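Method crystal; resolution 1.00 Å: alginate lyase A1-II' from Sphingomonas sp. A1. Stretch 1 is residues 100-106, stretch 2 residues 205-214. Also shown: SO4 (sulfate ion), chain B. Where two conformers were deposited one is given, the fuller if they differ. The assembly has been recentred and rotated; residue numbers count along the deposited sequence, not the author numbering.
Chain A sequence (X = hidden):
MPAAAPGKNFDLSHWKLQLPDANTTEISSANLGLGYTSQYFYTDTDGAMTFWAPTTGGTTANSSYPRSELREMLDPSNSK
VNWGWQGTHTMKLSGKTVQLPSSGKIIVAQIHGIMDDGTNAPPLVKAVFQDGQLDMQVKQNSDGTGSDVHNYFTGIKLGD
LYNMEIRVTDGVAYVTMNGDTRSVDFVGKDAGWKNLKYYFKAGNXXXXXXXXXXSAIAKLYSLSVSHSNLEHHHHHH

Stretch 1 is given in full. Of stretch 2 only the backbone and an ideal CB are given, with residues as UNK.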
ATOM      1  N   LEU A 100      13.368   2.996   9.528  1.00  3.43           N
ATOM      2  CA  LEU A 100      13.656   2.145   8.380  1.00  3.46           C
ATOM      3  C   LEU A 100      14.449   0.931   8.803  1.00  3.30           C
ATOM      4  O   LEU A 100      15.148   0.952   9.831  1.00  3.82           O
ATOM      5  CB  LEU A 100      14.485   2.975   7.371  1.00  4.12           C
ATOM      6  CG  LEU A 100      13.679   4.001   6.589  1.00  4.06           C
ATOM      7  CD1 LEU A 100      14.624   4.991   5.902  1.00  5.71           C
ATOM      8  CD2 LEU A 100      12.723   3.327   5.610  1.00  5.39           C
ATOM      9  N   PRO A 101      14.422  -0.133   7.998  1.00  3.45           N
ATOM     10  CA  PRO A 101      15.339  -1.241   8.172  1.00  3.92           C
ATOM     11  C   PRO A 101      16.715  -0.843   7.687  1.00  3.50           C
ATOM     12  O   PRO A 101      16.895   0.232   7.088  1.00  4.03           O
ATOM     13  CB  PRO A 101      14.745  -2.350   7.287  1.00  4.34           C
ATOM     14  CG  PRO A 101      14.227  -1.544   6.103  1.00  4.30           C
ATOM     15  CD  PRO A 101      13.653  -0.271   6.730  1.00  4.14           C
ATOM     16  N   SER A 102      17.716  -1.721   7.853  1.00  3.90           N
ATOM     17  CA  SER A 102      19.054  -1.420   7.398  1.00  4.22           C
ATOM     18  C   SER A 102      19.099  -1.109   5.899  1.00  3.84           C
ATOM     19  O   SER A 102      19.952  -0.324   5.472  1.00  4.42           O
ATOM     20  CB  SER A 102      19.997  -2.579   7.702  1.00  4.52           C
ATOM     21  OG  SER A 102      20.119  -2.781   9.116  1.00  5.42           O
ATOM     22  N   SER A 103      18.220  -1.717   5.106  1.00  3.75           N
ATOM     23  CA  SER A 103      18.304  -1.464   3.655  1.00  3.83           C
ATOM     24  C   SER A 103      17.907  -0.034   3.302  1.00  3.75           C
ATOM     25  O   SER A 103      18.208   0.426   2.206  1.00  4.89           O
ATOM     26  CB  SER A 103      17.361  -2.390   2.890  1.00  4.26           C
ATOM     27  OG  SER A 103      15.999  -1.912   3.065  1.00  4.49           O
ATOM     28  N   GLY A 104      17.194   0.665   4.182  1.00  3.61           N
ATOM     29  CA  GLY A 104      16.801   2.042   3.873  1.00  4.14           C
ATOM     30  C   GLY A 104      15.569   2.129   3.011  1.00  3.74           C
ATOM     31  O   GLY A 104      15.287   3.220   2.514  1.00  4.88           O
ATOM     32  N   LYS A 105      14.773   1.082   2.845  1.00  4.02           N
ATOM     33  CA  LYS A 105      13.670   1.131   1.861  1.00  3.72           C
ATOM     34  C   LYS A 105      12.461   0.374   2.394  1.00  3.84           C
ATOM     35  O   LYS A 105      12.560  -0.775   2.813  1.00  4.26           O
ATOM     36  CB  LYS A 105      14.135   0.532   0.540  1.00  4.76           C
ATOM     37  CG  LYS A 105      13.081   0.583  -0.552  1.00  5.26           C
ATOM     38  CD  LYS A 105      13.439  -0.175  -1.797  1.00  7.10           C
ATOM     39  CE  LYS A 105      14.625   0.445  -2.517  1.00  8.76           C
ATOM     40  NZ  LYS A 105      14.985  -0.310  -3.785  1.00  8.38           N
ATOM     41  N   ILE A 106      11.278   1.043   2.310  1.00  3.76           N
ATOM     42  CA  ILE A 106      10.002   0.373   2.541  1.00  3.37           C
ATOM     43  C   ILE A 106       9.023   0.890   1.493  1.00  3.42           C
ATOM     44  O   ILE A 106       9.255   1.881   0.831  1.00  4.16           O
ATOM     45  CB  ILE A 106       9.417   0.591   3.957  1.00  3.63           C
ATOM     46  CG1 ILE A 106       8.978   2.052   4.182  1.00  4.25           C
ATOM     47  CG2 ILE A 106      10.392   0.122   5.010  1.00  4.22           C
ATOM     48  CD1 ILE A 106       8.228   2.236   5.521  1.00  5.05           C
ATOM     49  N   UNK A 205       5.478  -2.184   4.074  1.00  3.50           N
ATOM     50  CA  UNK A 205       5.907  -3.383   3.372  1.00  3.48           C
ATOM     51  C   UNK A 205       7.437  -3.244   3.295  1.00  3.25           C
ATOM     52  O   UNK A 205       7.966  -2.415   2.544  1.00  3.69           O
ATOM     53  CB  UNK A 205       5.253  -3.524   1.996  1.00  3.48           C
ATOM     54  N   UNK A 206       8.129  -4.008   4.118  1.00  3.85           N
ATOM     55  CA  UNK A 206       9.536  -3.708   4.412  1.00  3.88           C
ATOM     56  C   UNK A 206      10.471  -4.321   3.379  1.00  3.71           C
ATOM     57  O   UNK A 206      10.516  -5.536   3.256  1.00  4.32           O
ATOM     58  CB  UNK A 206       9.906  -4.215   5.807  1.00  3.88           C
ATOM     59  N   UNK A 207      11.220  -3.455   2.658  1.00  3.88           N
ATOM     60  CA  UNK A 207      12.086  -3.991   1.595  1.00  3.91           C
ATOM     61  C   UNK A 207      13.468  -4.329   2.134  1.00  4.03           C
ATOM     62  O   UNK A 207      14.500  -3.826   1.733  1.00  4.57           O
ATOM     63  CB  UNK A 207      12.208  -2.990   0.445  1.00  3.91           C
ATOM     64  N   UNK A 208      13.445  -5.226   3.104  1.00  4.34           N
ATOM     65  CA  UNK A 208      14.638  -5.792   3.767  1.00  4.52           C
ATOM     66  C   UNK A 208      14.153  -7.067   4.427  1.00  4.60           C
ATOM     67  O   UNK A 208      13.232  -7.019   5.228  1.00  5.35           O
ATOM     68  CB  UNK A 208      15.268  -4.831   4.777  1.00  4.52           C
ATOM     69  N   UNK A 209      14.745  -8.206   4.047  1.00  5.90           N
ATOM     70  CA  UNK A 209      14.363  -9.486   4.691  1.00  7.12           C
ATOM     71  C   UNK A 209      15.564 -10.139   5.412  1.00  7.02           C
ATOM     72  O   UNK A 209      15.565 -11.328   5.636  1.00  7.97           O
ATOM     73  CB  UNK A 209      13.801 -10.452   3.646  1.00  7.12           C
ATOM     74  N   UNK A 210      16.597  -9.321   5.656  1.00  7.22           N
ATOM     75  CA  UNK A 210      17.851  -9.861   6.137  1.00  7.09           C
ATOM     76  C   UNK A 210      17.794 -10.180   7.622  1.00  6.87           C
ATOM     77  O   UNK A 210      16.982  -9.657   8.427  1.00  7.88           O
ATOM     78  CB  UNK A 210      18.990  -8.879   5.854  1.00  7.09           C
ATOM     79  N   UNK A 211      18.719 -11.030   8.040  1.00  7.98           N
ATOM     80  CA  UNK A 211      18.788 -11.395   9.451  1.00  8.58           C
ATOM     81  C   UNK A 211      18.937 -10.241  10.416  1.00  6.81           C
ATOM     82  O   UNK A 211      18.293 -10.252  11.490  1.00  7.90           O
ATOM     83  CB  UNK A 211      19.958 -12.357   9.663  1.00  8.58           C
ATOM     84  N   UNK A 212      19.795  -9.233  10.136  1.00  7.20           N
ATOM     85  CA  UNK A 212      20.053  -8.196  11.135  1.00  7.75           C
ATOM     86  C   UNK A 212      19.487  -6.848  10.646  1.00  6.56           C
ATOM     87  O   UNK A 212      19.833  -5.827  11.238  1.00  7.98           O
ATOM     88  CB  UNK A 212      21.553  -8.082  11.416  1.00  7.75           C
ATOM     89  N   UNK A 213      18.583  -6.890   9.637  1.00  5.34           N
ATOM     90  CA  UNK A 213      18.115  -5.605   9.122  1.00  5.34           C
ATOM     91  C   UNK A 213      17.204  -4.818  10.050  1.00  4.41           C
ATOM     92  O   UNK A 213      16.890  -3.674   9.707  1.00  5.48           O
ATOM     93  CB  UNK A 213      17.378  -5.837   7.802  1.00  5.34           C
ATOM     94  N   UNK A 214      16.770  -5.378  11.154  1.00  4.60           N
ATOM     95  CA  UNK A 214      16.021  -4.608  12.127  1.00  4.60           C
ATOM     96  C   UNK A 214      14.532  -4.574  11.830  1.00  4.09           C
ATOM     97  O   UNK A 214      13.910  -5.663  11.723  1.00  5.21           O
ATOM     98  CB  UNK A 214      16.567  -3.180  12.189  1.00  4.60           C
TER
HETATM   99  S   SO4 B 401       3.617  -7.942  -3.354  0.66  5.94           S
HETATM  100  O1  SO4 B 401       2.708  -6.911  -2.576  0.66  4.68           O
HETATM  101  O2  SO4 B 401       3.008  -8.379  -4.591  0.66  7.26           O
HETATM  102  O3  SO4 B 401       4.856  -7.344  -3.687  0.66  5.91           O
HETATM  103  O4  SO4 B 401       3.831  -9.115  -2.514  0.66  7.40           O

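Position 205 lies on a strand (phi/psi -111/105). Its CA-to-CB bond points sideways and no atom of stretch 1 comes within 5.5 Å of the ideal CB, so many side chains would fit; a sulfate lies on the CB side, which favours a hydrogen-bond donor of some length. The residue is Tyr 205, whose OH donates to SO4 O3 at 2.7 Å. Its backbone O receives a CA-H...O contact from Ile 106 CA (3.5 Å).

Position 206 pairs with Ile 106 as an antiparallel, non-hydrogen-bonded bridge, CA to CA 4.5 Å. The ideal CB lies 4.4 Å from Ile 106 CG2 and 5.1 Å from Pro 101 CG, on the face that also carries the Ile 106 side chain. These neighbours are carbon, so a compact aliphatic residue, valine, isoleucine or perhaps alanine, would suit. It is Val 206, in the t rotamer, with CG1 3.7 Å from Pro 101 CG and 4.3 Å from Ile 106 CG2.

At position 207 the backbone N donates to Lys 105 O (3.0 Å, 138°), and the backbone O accepts from Ser 103 OG (2.8 Å). Both bonds are indifferent to the side chain. The ideal CB points toward stretch 1 and sits tightly, 3.3 Å from Lys 105 O, so the chain must turn off beyond CB; a flexible residue such as glutamine, glutamate or methionine could do so. Gln 207 does, with chi1 -51° and chi2 -62°: its end leads away, and NE2 donates to Tyr 205 O (3.0 Å, 173°). CB still packs against Lys 105 CD at 3.8 Å.

Position 208 gives the strongest clue. Its ideal CB, directed toward stretch 1, is 3.5 Å from Ser 103 OG and 3.6 Å from Pro 101 CB, while the turn from Pro 101 to Gly 104 presents the backbone NH of Ser 103. A short acceptor is wanted, aspartate or asparagine. Asp 208 fills the place: OD1 accepts from Ser 103 N (2.8 Å, 138°). Ser 102 N is 3.3 Å from the same OD1, but at a poor angle for a hydrogen bond.

Position 209 has no stretch 1 atom within 5.5 Å of its ideal CB, so a polar residue is plausible but not dictated; it is Asn 209. Position 210 is equally free of stretch 1, and a small polar residue would do. Thr 210 braces the loop: its N (2.9 Å) and OG1 (2.7 Å) both donate to Asp 208 OD2. Position 211 is as open, and Ser 211 occupies it.

Position 212, with CB sideways, is loosely constrained; Thr 212 occupies it. Its backbone O accepts from water 1 (2.9 Å), which also hydrogen-bonds Ser 102 OG (2.9 Å).

Position 213 closes a type I turn begun at 210. Phi/psi of -71/-8 would admit many residues, and the ideal CB clears Ser 102 N by 4.1 Å. The deposited residue is Gly 213, whose O accepts from Ser 102 N (2.8 Å, 153°).

At position 214, phi/psi of 87/-122 would jam a CB against the preceding carbonyl O; this calls for glycine, and Gly 214 is found.

Stretch 2 (205-214) YVQDNTSTGG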
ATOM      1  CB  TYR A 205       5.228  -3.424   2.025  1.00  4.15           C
ATOM      2  CG  TYR A 205       5.610  -4.581   1.105  1.00  3.55           C
ATOM      3  CD1 TYR A 205       6.036  -5.813   1.578  1.00  4.34           C
ATOM      4  CD2 TYR A 205       5.461  -4.390  -0.261  1.00  4.52           C
ATOM      5  CE1 TYR A 205       6.321  -6.842   0.692  1.00  5.40           C
ATOM      6  CE2 TYR A 205       5.745  -5.402  -1.161  1.00  5.38           C
ATOM      7  CZ  TYR A 205       6.212  -6.619  -0.671  1.00  5.51           C
ATOM      8  OH  TYR A 205       6.478  -7.661  -1.522  1.00  7.30           O
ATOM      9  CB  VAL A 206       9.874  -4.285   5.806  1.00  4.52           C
ATOM     10  CG1 VAL A 206      11.304  -3.877   6.203  1.00  5.41           C
ATOM     11  CG2 VAL A 206       8.871  -3.819   6.873  1.00  5.33           C
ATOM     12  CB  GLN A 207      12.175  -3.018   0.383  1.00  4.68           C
ATOM     13  CG  GLN A 207      10.762  -2.604  -0.098  1.00  5.01           C
ATOM     14  CD  GLN A 207       9.957  -3.767  -0.582  1.00  4.46           C
ATOM     15  OE1 GLN A 207      10.238  -4.432  -1.588  1.00  6.85           O
ATOM     16  NE2 GLN A 207       8.868  -4.086   0.163  1.00  4.62           N
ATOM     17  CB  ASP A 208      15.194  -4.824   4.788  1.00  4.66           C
ATOM     18  CG  ASP A 208      16.493  -5.225   5.450  1.00  4.05           C
ATOM     19  OD1 ASP A 208      17.282  -4.303   5.821  1.00  4.21           O
ATOM     20  OD2 ASP A 208      16.720  -6.443   5.571  1.00  5.16           O
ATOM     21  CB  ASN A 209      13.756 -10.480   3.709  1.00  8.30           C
ATOM     22  CG  ASN A 209      14.639 -10.808   2.570  1.00  9.13           C
ATOM     23  OD1 ASN A 209      14.137 -11.521   1.640  1.00 20.13           O
ATOM     24  ND2 ASN A 209      15.888 -10.431   2.545  1.00  6.76           N
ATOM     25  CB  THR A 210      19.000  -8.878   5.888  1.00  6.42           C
ATOM     26  OG1 THR A 210      18.809  -7.705   6.700  1.00  5.81           O
ATOM     27  CG2 THR A 210      19.138  -8.465   4.402  1.00  7.22           C
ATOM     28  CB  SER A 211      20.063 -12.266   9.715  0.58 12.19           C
ATOM     29  OG  SER A 211      19.851 -13.450   8.990  0.58 11.43           O
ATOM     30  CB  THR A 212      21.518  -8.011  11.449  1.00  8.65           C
ATOM     31  OG1 THR A 212      22.176  -7.470  10.282  1.00 10.69           O
ATOM     32  CG2 THR A 212      22.172  -9.353  11.784  1.00 12.19           C
TER
HETATM   33  O   HOH W   1      22.240  -4.409  10.324  1.00 12.58           O
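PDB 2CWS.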